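Local structure of amide synthase (Vibrio cholerae, 1L5A) at residues L279-L284 with Q300-L305; K181-G186 with Y306-Y311; W255-F260 with Y328-F333. The protein is a stand-alone condensation enzyme of nonribosomal peptide synthesis that probably forms an amide bond during vibriobactin assembly. All coordinates share one frame; numbering follows the deposited sequence.

Contact 1: residues L279-L284 with Q300-L305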
loop_
_atom_site.group_PDB
_atom_site.type_symbol
_atom_site.label_atom_id
_atom_site.label_comp_id
_atom_site.label_asym_id
_atom_site.label_seq_id
_atom_site.Cartn_x
_atom_site.Cartn_y
_atom_site.Cartn_z
ATOM N N LEU A 279 -16.068 16.147 4.198
ATOM C CA LEU A 279 -16.540 14.934 4.844
ATOM C C LEU A 279 -17.207 15.183 6.185
ATOM O O LEU A 279 -16.832 16.088 6.934
ATOM C CB LEU A 279 -15.368 13.953 5.029
ATOM C CG LEU A 279 -14.626 13.616 3.729
ATOM C CD1 LEU A 279 -13.303 12.912 4.039
ATOM C CD2 LEU A 279 -15.505 12.768 2.865
ATOM N N PRO A 280 -18.226 14.377 6.503
ATOM C CA PRO A 280 -18.886 14.587 7.791
ATOM C C PRO A 280 -18.309 13.708 8.909
ATOM O O PRO A 280 -18.091 12.520 8.724
ATOM C CB PRO A 280 -20.350 14.282 7.467
ATOM C CG PRO A 280 -20.228 13.168 6.481
ATOM C CD PRO A 280 -19.100 13.635 5.575
ATOM N N LEU A 281 -18.057 14.332 10.054
ATOM C CA LEU A 281 -17.545 13.685 11.261
ATOM C C LEU A 281 -18.733 13.580 12.218
ATOM O O LEU A 281 -19.397 14.582 12.501
ATOM C CB LEU A 281 -16.450 14.546 11.929
ATOM C CG LEU A 281 -16.073 14.182 13.379
ATOM C CD1 LEU A 281 -15.348 12.857 13.370
ATOM C CD2 LEU A 281 -15.181 15.259 14.015
ATOM N N LEU A 282 -19.025 12.381 12.701
ATOM C CA LEU A 282 -20.130 12.222 13.643
ATOM C C LEU A 282 -19.476 12.548 14.959
ATOM O O LEU A 282 -18.533 11.869 15.370
ATOM C CB LEU A 282 -20.654 10.791 13.644
ATOM C CG LEU A 282 -21.995 10.624 14.369
ATOM C CD1 LEU A 282 -23.003 11.624 13.795
ATOM C CD2 LEU A 282 -22.515 9.203 14.206
ATOM N N ARG A 283 -19.943 13.607 15.607
ATOM C CA ARG A 283 -19.337 14.015 16.859
ATOM C C ARG A 283 -19.599 13.014 17.956
ATOM O O ARG A 283 -20.711 12.500 18.100
ATOM C CB ARG A 283 -19.857 15.390 17.284
ATOM C CG ARG A 283 -19.639 16.468 16.236
ATOM C CD ARG A 283 -20.159 17.839 16.673
ATOM N NE ARG A 283 -21.543 17.781 17.126
ATOM C CZ ARG A 283 -21.895 17.604 18.392
ATOM N NH1 ARG A 283 -20.957 17.480 19.330
ATOM N NH2 ARG A 283 -23.181 17.530 18.715
ATOM N N LEU A 284 -18.561 12.735 18.727
ATOM C CA LEU A 284 -18.667 11.816 19.844
ATOM C C LEU A 284 -19.363 12.513 21.020
ATOM O O LEU A 284 -19.249 13.729 21.194
ATOM C CB LEU A 284 -17.273 11.374 20.288
ATOM C CG LEU A 284 -16.577 10.186 19.620
ATOM C CD1 LEU A 284 -16.630 10.294 18.105
ATOM C CD2 LEU A 284 -15.134 10.128 20.139
ATOM N N GLN A 300 -9.049 9.587 16.421
ATOM C CA GLN A 300 -9.132 8.329 15.693
ATOM C C GLN A 300 -10.260 8.396 14.688
ATOM O O GLN A 300 -10.107 7.961 13.539
ATOM C CB GLN A 300 -9.355 7.153 16.657
ATOM C CG GLN A 300 -8.211 6.913 17.651
ATOM C CD GLN A 300 -8.496 5.760 18.619
ATOM O OE1 GLN A 300 -8.890 4.664 18.204
ATOM N NE2 GLN A 300 -8.287 6.002 19.913
ATOM N N ALA A 301 -11.393 8.944 15.123
ATOM C CA ALA A 301 -12.563 9.075 14.260
ATOM C C ALA A 301 -12.190 9.976 13.082
ATOM O O ALA A 301 -12.561 9.709 11.932
ATOM C CB ALA A 301 -13.733 9.680 15.043
ATOM N N ILE A 302 -11.448 11.041 13.377
ATOM C CA ILE A 302 -11.021 11.953 12.332
ATOM C C ILE A 302 -10.085 11.232 11.381
ATOM O O ILE A 302 -10.278 11.268 10.157
ATOM C CB ILE A 302 -10.307 13.181 12.915
ATOM C CG1 ILE A 302 -11.319 14.049 13.681
ATOM C CG2 ILE A 302 -9.661 13.978 11.789
ATOM C CD1 ILE A 302 -10.697 15.117 14.552
ATOM N N ARG A 303 -9.082 10.564 11.949
ATOM C CA ARG A 303 -8.103 9.820 11.150
ATOM C C ARG A 303 -8.803 8.852 10.200
ATOM O O ARG A 303 -8.453 8.713 9.017
ATOM C CB ARG A 303 -7.197 9.006 12.049
ATOM C CG ARG A 303 -6.099 8.329 11.286
ATOM C CD ARG A 303 -4.922 9.255 11.314
ATOM N NE ARG A 303 -4.545 9.748 10.002
ATOM C CZ ARG A 303 -3.895 10.892 9.825
ATOM N NH1 ARG A 303 -3.561 11.637 10.880
ATOM N NH2 ARG A 303 -3.597 11.303 8.601
ATOM N N SER A 304 -9.783 8.160 10.756
ATOM C CA SER A 304 -10.560 7.214 10.001
ATOM C C SER A 304 -11.162 7.921 8.785
ATOM O O SER A 304 -11.264 7.325 7.717
ATOM C CB SER A 304 -11.653 6.643 10.900
ATOM O OG SER A 304 -12.476 5.756 10.185
ATOM N N LEU A 305 -11.558 9.187 8.940
ATOM C CA LEU A 305 -12.139 9.924 7.818
ATOM C C LEU A 305 -11.081 10.108 6.721
ATOM O O LEU A 305 -11.342 9.900 5.540
ATOM C CB LEU A 305 -12.663 11.293 8.269
ATOM C CG LEU A 305 -13.820 11.372 9.272
ATOM C CD1 LEU A 305 -14.146 12.830 9.489
ATOM C CD2 LEU A 305 -15.072 10.636 8.767
#

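Contact 2: residues K181-G186 with Y306-Y311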
loop_
_atom_site.group_PDB
_atom_site.type_symbol
_atom_site.label_atom_id
_atom_site.label_comp_id
_atom_site.label_asym_id
_atom_site.label_seq_id
_atom_site.Cartn_x
_atom_site.Cartn_y
_atom_site.Cartn_z
ATOM N N LYS A 181 -16.199 2.935 -0.234
ATOM C CA LYS A 181 -17.651 2.994 -0.347
ATOM C C LYS A 181 -18.261 2.232 0.825
ATOM O O LYS A 181 -19.178 2.714 1.496
ATOM C CB LYS A 181 -18.113 2.355 -1.646
ATOM C CG LYS A 181 -19.606 2.157 -1.722
ATOM C CD LYS A 181 -20.010 1.744 -3.115
ATOM C CE LYS A 181 -21.502 1.537 -3.215
ATOM N NZ LYS A 181 -21.904 1.375 -4.642
ATOM N N GLN A 182 -17.735 1.035 1.060
ATOM C CA GLN A 182 -18.184 0.179 2.149
ATOM C C GLN A 182 -18.209 0.972 3.458
ATOM O O GLN A 182 -19.229 1.042 4.143
ATOM C CB GLN A 182 -17.228 -1.010 2.287
ATOM C CG GLN A 182 -17.660 -2.058 3.294
ATOM C CD GLN A 182 -18.871 -2.846 2.821
ATOM O OE1 GLN A 182 -19.819 -2.281 2.260
ATOM N NE2 GLN A 182 -18.852 -4.160 3.054
ATOM N N PHE A 183 -17.080 1.597 3.774
ATOM C CA PHE A 183 -16.938 2.360 4.996
ATOM C C PHE A 183 -17.906 3.532 5.182
ATOM O O PHE A 183 -18.475 3.690 6.272
ATOM C CB PHE A 183 -15.498 2.857 5.126
ATOM C CG PHE A 183 -15.307 3.889 6.206
ATOM C CD1 PHE A 183 -14.990 3.510 7.497
ATOM C CD2 PHE A 183 -15.488 5.249 5.927
ATOM C CE1 PHE A 183 -14.855 4.464 8.505
ATOM C CE2 PHE A 183 -15.360 6.207 6.920
ATOM C CZ PHE A 183 -15.043 5.815 8.219
ATOM N N TRP A 184 -18.088 4.361 4.154
ATOM C CA TRP A 184 -18.989 5.498 4.310
ATOM C C TRP A 184 -20.400 4.979 4.435
ATOM O O TRP A 184 -21.193 5.513 5.204
ATOM C CB TRP A 184 -18.882 6.501 3.143
ATOM C CG TRP A 184 -17.587 7.226 3.148
ATOM C CD1 TRP A 184 -16.499 6.949 2.370
ATOM C CD2 TRP A 184 -17.159 8.219 4.097
ATOM N NE1 TRP A 184 -15.418 7.692 2.787
ATOM C CE2 TRP A 184 -15.792 8.480 3.841
ATOM C CE3 TRP A 184 -17.794 8.905 5.143
ATOM C CZ2 TRP A 184 -15.047 9.395 4.588
ATOM C CZ3 TRP A 184 -17.051 9.821 5.896
ATOM C CH2 TRP A 184 -15.691 10.056 5.611
ATOM N N GLN A 185 -20.705 3.922 3.695
ATOM C CA GLN A 185 -22.033 3.321 3.752
ATOM C C GLN A 185 -22.391 2.895 5.193
ATOM O O GLN A 185 -23.487 3.154 5.691
ATOM C CB GLN A 185 -22.063 2.110 2.844
ATOM C CG GLN A 185 -23.432 1.601 2.505
ATOM C CD GLN A 185 -23.344 0.398 1.582
ATOM O OE1 GLN A 185 -22.986 -0.706 2.014
ATOM N NE2 GLN A 185 -23.639 0.611 0.295
ATOM N N GLY A 186 -21.450 2.250 5.866
ATOM C CA GLY A 186 -21.725 1.809 7.211
ATOM C C GLY A 186 -21.731 2.936 8.206
ATOM O O GLY A 186 -22.514 2.922 9.150
ATOM N N TYR A 306 -9.882 10.498 7.118
ATOM C CA TYR A 306 -8.804 10.691 6.150
ATOM C C TYR A 306 -8.468 9.403 5.381
ATOM O O TYR A 306 -8.229 9.447 4.178
ATOM C CB TYR A 306 -7.549 11.201 6.863
ATOM C CG TYR A 306 -7.748 12.495 7.613
ATOM C CD1 TYR A 306 -6.883 12.855 8.651
ATOM C CD2 TYR A 306 -8.751 13.400 7.239
ATOM C CE1 TYR A 306 -6.999 14.088 9.299
ATOM C CE2 TYR A 306 -8.876 14.645 7.879
ATOM C CZ TYR A 306 -7.995 14.980 8.905
ATOM O OH TYR A 306 -8.091 16.199 9.527
ATOM N N LEU A 307 -8.448 8.264 6.071
ATOM C CA LEU A 307 -8.131 6.994 5.419
ATOM C C LEU A 307 -9.123 6.593 4.322
ATOM O O LEU A 307 -8.747 5.936 3.349
ATOM C CB LEU A 307 -8.017 5.876 6.466
ATOM C CG LEU A 307 -6.804 6.045 7.396
ATOM C CD1 LEU A 307 -7.002 5.256 8.673
ATOM C CD2 LEU A 307 -5.529 5.611 6.675
ATOM N N HIS A 308 -10.384 6.986 4.466
ATOM C CA HIS A 308 -11.377 6.650 3.451
ATOM C C HIS A 308 -11.743 7.930 2.705
ATOM O O HIS A 308 -12.652 7.940 1.862
ATOM C CB HIS A 308 -12.620 6.028 4.104
ATOM C CG HIS A 308 -12.321 4.817 4.938
ATOM N ND1 HIS A 308 -11.931 4.897 6.259
ATOM C CD2 HIS A 308 -12.284 3.500 4.616
ATOM C CE1 HIS A 308 -11.664 3.688 6.715
ATOM N NE2 HIS A 308 -11.870 2.821 5.738
ATOM N N GLY A 309 -10.981 8.990 2.999
ATOM C CA GLY A 309 -11.193 10.308 2.426
ATOM C C GLY A 309 -11.106 10.583 0.930
ATOM O O GLY A 309 -11.573 11.626 0.473
ATOM N N ARG A 310 -10.528 9.674 0.162
ATOM C CA ARG A 310 -10.377 9.880 -1.267
ATOM C C ARG A 310 -11.671 9.562 -1.992
ATOM O O ARG A 310 -11.808 9.840 -3.202
ATOM C CB ARG A 310 -9.228 9.003 -1.792
ATOM C CG ARG A 310 -8.876 9.213 -3.240
ATOM C CD ARG A 310 -7.505 8.665 -3.572
ATOM N NE ARG A 310 -7.054 9.139 -4.882
ATOM C CZ ARG A 310 -5.779 9.200 -5.256
ATOM N NH1 ARG A 310 -4.815 8.820 -4.423
ATOM N NH2 ARG A 310 -5.462 9.645 -6.459
ATOM N N TYR A 311 -12.625 8.974 -1.264
ATOM C CA TYR A 311 -13.931 8.641 -1.858
ATOM C C TYR A 311 -14.708 9.968 -1.874
ATOM O O TYR A 311 -14.923 10.605 -0.845
ATOM C CB TYR A 311 -14.653 7.572 -1.007
ATOM C CG TYR A 311 -15.749 6.802 -1.733
ATOM C CD1 TYR A 311 -15.442 5.829 -2.686
ATOM C CD2 TYR A 311 -17.096 7.068 -1.477
ATOM C CE1 TYR A 311 -16.450 5.141 -3.366
ATOM C CE2 TYR A 311 -18.106 6.396 -2.143
ATOM C CZ TYR A 311 -17.786 5.434 -3.087
ATOM O OH TYR A 311 -18.812 4.795 -3.757
#

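Contact 3: residues W255-F260 with Y328-F333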
loop_
_atom_site.group_PDB
_atom_site.type_symbol
_atom_site.label_atom_id
_atom_site.label_comp_id
_atom_site.label_asym_id
_atom_site.label_seq_id
_atom_site.Cartn_x
_atom_site.Cartn_y
_atom_site.Cartn_z
ATOM N N TRP A 255 -23.536 16.421 13.290
ATOM C CA TRP A 255 -22.385 16.430 12.407
ATOM C C TRP A 255 -21.535 17.695 12.370
ATOM O O TRP A 255 -22.040 18.805 12.561
ATOM C CB TRP A 255 -22.845 16.113 11.003
ATOM C CG TRP A 255 -23.556 14.804 10.881
ATOM C CD1 TRP A 255 -24.906 14.596 10.847
ATOM C CD2 TRP A 255 -22.946 13.528 10.655
ATOM N NE1 TRP A 255 -25.174 13.269 10.594
ATOM C CE2 TRP A 255 -23.987 12.593 10.472
ATOM C CE3 TRP A 255 -21.616 13.086 10.583
ATOM C CZ2 TRP A 255 -23.740 11.242 10.217
ATOM C CZ3 TRP A 255 -21.371 11.747 10.331
ATOM C CH2 TRP A 255 -22.430 10.840 10.149
ATOM N N LEU A 256 -20.234 17.505 12.135
ATOM C CA LEU A 256 -19.270 18.601 11.986
ATOM C C LEU A 256 -18.591 18.290 10.662
ATOM O O LEU A 256 -18.020 17.223 10.521
ATOM C CB LEU A 256 -18.205 18.574 13.071
ATOM C CG LEU A 256 -17.661 19.920 13.571
ATOM C CD1 LEU A 256 -16.242 19.705 14.091
ATOM C CD2 LEU A 256 -17.677 20.981 12.479
ATOM N N TRP A 257 -18.647 19.199 9.691
ATOM C CA TRP A 257 -18.022 18.939 8.407
ATOM C C TRP A 257 -16.598 19.442 8.374
ATOM O O TRP A 257 -16.293 20.506 8.924
ATOM C CB TRP A 257 -18.822 19.561 7.272
ATOM C CG TRP A 257 -20.148 18.896 7.025
ATOM C CD1 TRP A 257 -21.304 19.078 7.731
ATOM C CD2 TRP A 257 -20.447 17.934 6.004
ATOM N NE1 TRP A 257 -22.305 18.291 7.209
ATOM C CE2 TRP A 257 -21.809 17.579 6.151
ATOM C CE3 TRP A 257 -19.697 17.338 4.978
ATOM C CZ2 TRP A 257 -22.442 16.656 5.310
ATOM C CZ3 TRP A 257 -20.328 16.417 4.134
ATOM C CH2 TRP A 257 -21.687 16.086 4.307
ATOM N N LEU A 258 -15.741 18.654 7.721
ATOM C CA LEU A 258 -14.307 18.916 7.585
ATOM C C LEU A 258 -13.834 18.862 6.155
ATOM O O LEU A 258 -14.458 18.229 5.296
ATOM C CB LEU A 258 -13.481 17.834 8.267
ATOM C CG LEU A 258 -13.614 17.528 9.730
ATOM C CD1 LEU A 258 -12.815 16.286 10.025
ATOM C CD2 LEU A 258 -13.107 18.711 10.528
ATOM N N PRO A 259 -12.706 19.523 5.882
ATOM C CA PRO A 259 -12.207 19.460 4.519
ATOM C C PRO A 259 -10.980 18.541 4.596
ATOM O O PRO A 259 -10.053 18.817 5.368
ATOM C CB PRO A 259 -11.839 20.918 4.213
ATOM C CG PRO A 259 -11.293 21.387 5.495
ATOM C CD PRO A 259 -12.176 20.713 6.577
ATOM N N PHE A 260 -10.999 17.420 3.877
ATOM C CA PHE A 260 -9.817 16.552 3.843
ATOM C C PHE A 260 -9.062 16.939 2.550
ATOM O O PHE A 260 -9.581 16.771 1.430
ATOM C CB PHE A 260 -10.201 15.074 3.807
ATOM C CG PHE A 260 -9.044 14.168 3.486
ATOM C CD1 PHE A 260 -7.838 14.289 4.184
ATOM C CD2 PHE A 260 -9.127 13.246 2.445
ATOM C CE1 PHE A 260 -6.736 13.513 3.848
ATOM C CE2 PHE A 260 -8.025 12.460 2.097
ATOM C CZ PHE A 260 -6.830 12.595 2.801
ATOM N N TYR A 328 -25.668 17.801 0.052
ATOM C CA TYR A 328 -25.706 17.893 1.506
ATOM C C TYR A 328 -25.424 19.314 1.969
ATOM O O TYR A 328 -24.645 20.061 1.335
ATOM C CB TYR A 328 -24.652 16.996 2.141
ATOM C CG TYR A 328 -24.892 15.513 1.981
ATOM C CD1 TYR A 328 -23.879 14.670 1.519
ATOM C CD2 TYR A 328 -26.100 14.939 2.361
ATOM C CE1 TYR A 328 -24.064 13.302 1.450
ATOM C CE2 TYR A 328 -26.294 13.576 2.298
ATOM C CZ TYR A 328 -25.277 12.763 1.847
ATOM O OH TYR A 328 -25.466 11.409 1.818
ATOM N N PHE A 329 -26.037 19.674 3.091
ATOM C CA PHE A 329 -25.817 20.983 3.683
ATOM C C PHE A 329 -24.597 20.777 4.561
ATOM O O PHE A 329 -24.706 20.294 5.684
ATOM C CB PHE A 329 -27.025 21.385 4.522
ATOM C CG PHE A 329 -26.927 22.759 5.108
ATOM C CD1 PHE A 329 -26.764 23.864 4.286
ATOM C CD2 PHE A 329 -27.041 22.955 6.486
ATOM C CE1 PHE A 329 -26.719 25.162 4.815
ATOM C CE2 PHE A 329 -26.998 24.252 7.033
ATOM C CZ PHE A 329 -26.836 25.362 6.191
ATOM N N MET A 330 -23.418 21.121 4.055
ATOM C CA MET A 330 -22.208 20.904 4.849
ATOM C C MET A 330 -22.002 21.929 5.945
ATOM O O MET A 330 -21.075 22.723 5.903
ATOM C CB MET A 330 -20.991 20.824 3.930
ATOM C CG MET A 330 -21.075 19.596 3.029
ATOM S SD MET A 330 -20.083 19.648 1.535
ATOM C CE MET A 330 -21.018 18.528 0.416
ATOM N N SER A 331 -22.870 21.888 6.948
ATOM C CA SER A 331 -22.766 22.811 8.066
ATOM C C SER A 331 -23.245 22.140 9.341
ATOM O O SER A 331 -24.156 21.334 9.312
ATOM C CB SER A 331 -23.610 24.058 7.797
ATOM O OG SER A 331 -23.410 25.014 8.821
ATOM N N PRO A 332 -22.625 22.450 10.478
ATOM C CA PRO A 332 -21.501 23.375 10.681
ATOM C C PRO A 332 -20.192 22.853 10.050
ATOM O O PRO A 332 -19.984 21.654 9.911
ATOM C CB PRO A 332 -21.433 23.508 12.206
ATOM C CG PRO A 332 -21.925 22.197 12.683
ATOM C CD PRO A 332 -23.107 21.918 11.757
ATOM N N PHE A 333 -19.308 23.772 9.693
ATOM C CA PHE A 333 -18.071 23.429 9.007
ATOM C C PHE A 333 -16.836 24.017 9.692
ATOM O O PHE A 333 -16.859 25.165 10.142
ATOM C CB PHE A 333 -18.170 23.974 7.580
ATOM C CG PHE A 333 -17.172 23.397 6.626
ATOM C CD1 PHE A 333 -17.537 22.370 5.765
ATOM C CD2 PHE A 333 -15.867 23.883 6.582
ATOM C CE1 PHE A 333 -16.606 21.831 4.863
ATOM C CE2 PHE A 333 -14.932 23.348 5.687
ATOM C CZ PHE A 333 -15.305 22.321 4.827
#

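Contact 1: residues L279-L284 with Q300-L305
Leu281 and Leu305 lead an apolar strand-on-helix contact of the condensation-domain fold, in which strand 277-282 of a two-stranded antiparallel sheet packs on helix 291-307, the next helix in the chain. Strand 279-282 and helix 300-305 run nearly antiparallel, at 156°, with axes 9.0 Å apart at closest approach. CG of Leu281 stands anti to its backbone N (chi1 165°), and the side chain touches three helix residues. Its CB lies 3.8 Å from Leu305 CD1, and the two side chains cross at about a right angle. Its CD1 meets the single methyl of Ala301, CB, at 3.9 Å, and its CD2 reaches CG1 of Ile302 at 4.1 Å. Beyond the strand, Leu284 adds a looser touch from CD1 to Ala301 CB at 4.3 Å. The strand is backbone-bonded to Leu256 and Leu258 of strand 255-260 and meets the helix by apolar packing. Val239 of helix 234-249 touches both Leu281 and Ile302, while Trp184 of helix 175-189 touches both Leu279 and Leu305. Near the C-terminal end of the helix, methyl groups also rest against backbone oxygens: Leu279 CD1 lies 3.9 Å from Leu305 O, and Leu305 CD2 lies 3.6 Å from Pro280 O.

Contact 2: residues K181-G186 with Y306-Y311
His308, the first residue past helix 291-307 to leave helical backbone angles, lays its imidazole over Phe183 in an offset stack, with ring centroids 3.6 Å apart and planes at 5°. Phe183 CG sits over the centre of the imidazole and His308 ND1 over the centre of the phenyl ring; Phe183 CB adds a CH-pi contact, 3.7 Å from the His308 centroid. A bond from ND1 to Ser304 O, one turn back in the helix, restrains the rotation of the imidazole. The carbonyl O of His308 takes the indole NE1 of Trp184 at 2.9 Å, nearly straight at 167°. This oxygen lies in the indole plane, whereas NE1 stands well above the carbonyl plane. Tyr311 N reaches the same oxygen from the opposite face, within the type I turn 308-311. Gly309 passes the edge of the indole, and Tyr311 then brings its ring over Lys181, whose CA lies above one face toward the rim. Lys181 CB is 3.3 Å from Tyr311 OH, which is hydrogen-bonded to Asp319. The helix-end turn thus joins helix 175-189 to helix 313-319, where Ile316 touches Trp184 and Tyr311, and to helix 161-172, where Arg310 forms salt bridges with Glu167 and Glu168.

Contact 3: residues W255-F260 with Y328-F333
Trp257 is the centre of this contact, its indole lying against the backbone and side chains of loop 328-333; here the loop entering strand 333-337 packs on a strand of the condensation-domain fold through a single beta bridge. Met330 CG stands over the face of the six-membered ring in a CH-pi contact 3.4 Å from the centroid and 15° off the normal. Met330 SD follows obliquely at 4.6 Å from that centroid, a Met-aromatic contact. Met330 is also the centre of an inverse gamma turn. Tyr328 CB meets Trp257 CH2 at 3.8 Å. Pro332, entered through a cis peptide bond, supplies the polar link: its O accepts Trp257 N at 2.8 Å and 173°, close to the line of the carbonyl bond. Its ring carbon CD rests 3.4 Å from Trp255 O. Phe333 forms the bridge with Trp257, and Phe333 CA makes a CA-H...O contact with Trp257 O at 3.4 Å. Phe333 CG is anti to its backbone N (chi1 -164°); the ring spans from Trp257 CB, near CD1, to Pro259 CB, 3.8 Å from Phe333 CZ, and Trp257 O lies over one face. Strand 255-260 thus lies between strand 277-282, its sheet partner, and the start of strand 333-337, with Trp257 also backbone-bonded to Ile334, while Leu246 of helix 234-249 touches Leu256 and Pro332.

From the N terminus, helix 175-189 opens the loop of contact 2, strand 255-260 opens that of contact 3, and strand 277-282 opens that of contact 1. The short loop of contact 1 closes first, at 300-305, nested inside both others; contact 2 closes on the next six residues and contact 3 at 328-333, so contacts 2 and 3 cross. Contacts 1 and 2 share helix 291-307 and meet where Ser304 packs on Phe183. Contacts 1 and 3 share the two-stranded sheet, where Pro280 packs on Trp257. Contacts 2 and 3 touch through Tyr306 and Phe260. Together they join helix 175-189, through helix 291-307 and the sheet, to the loop entering strand 333-337.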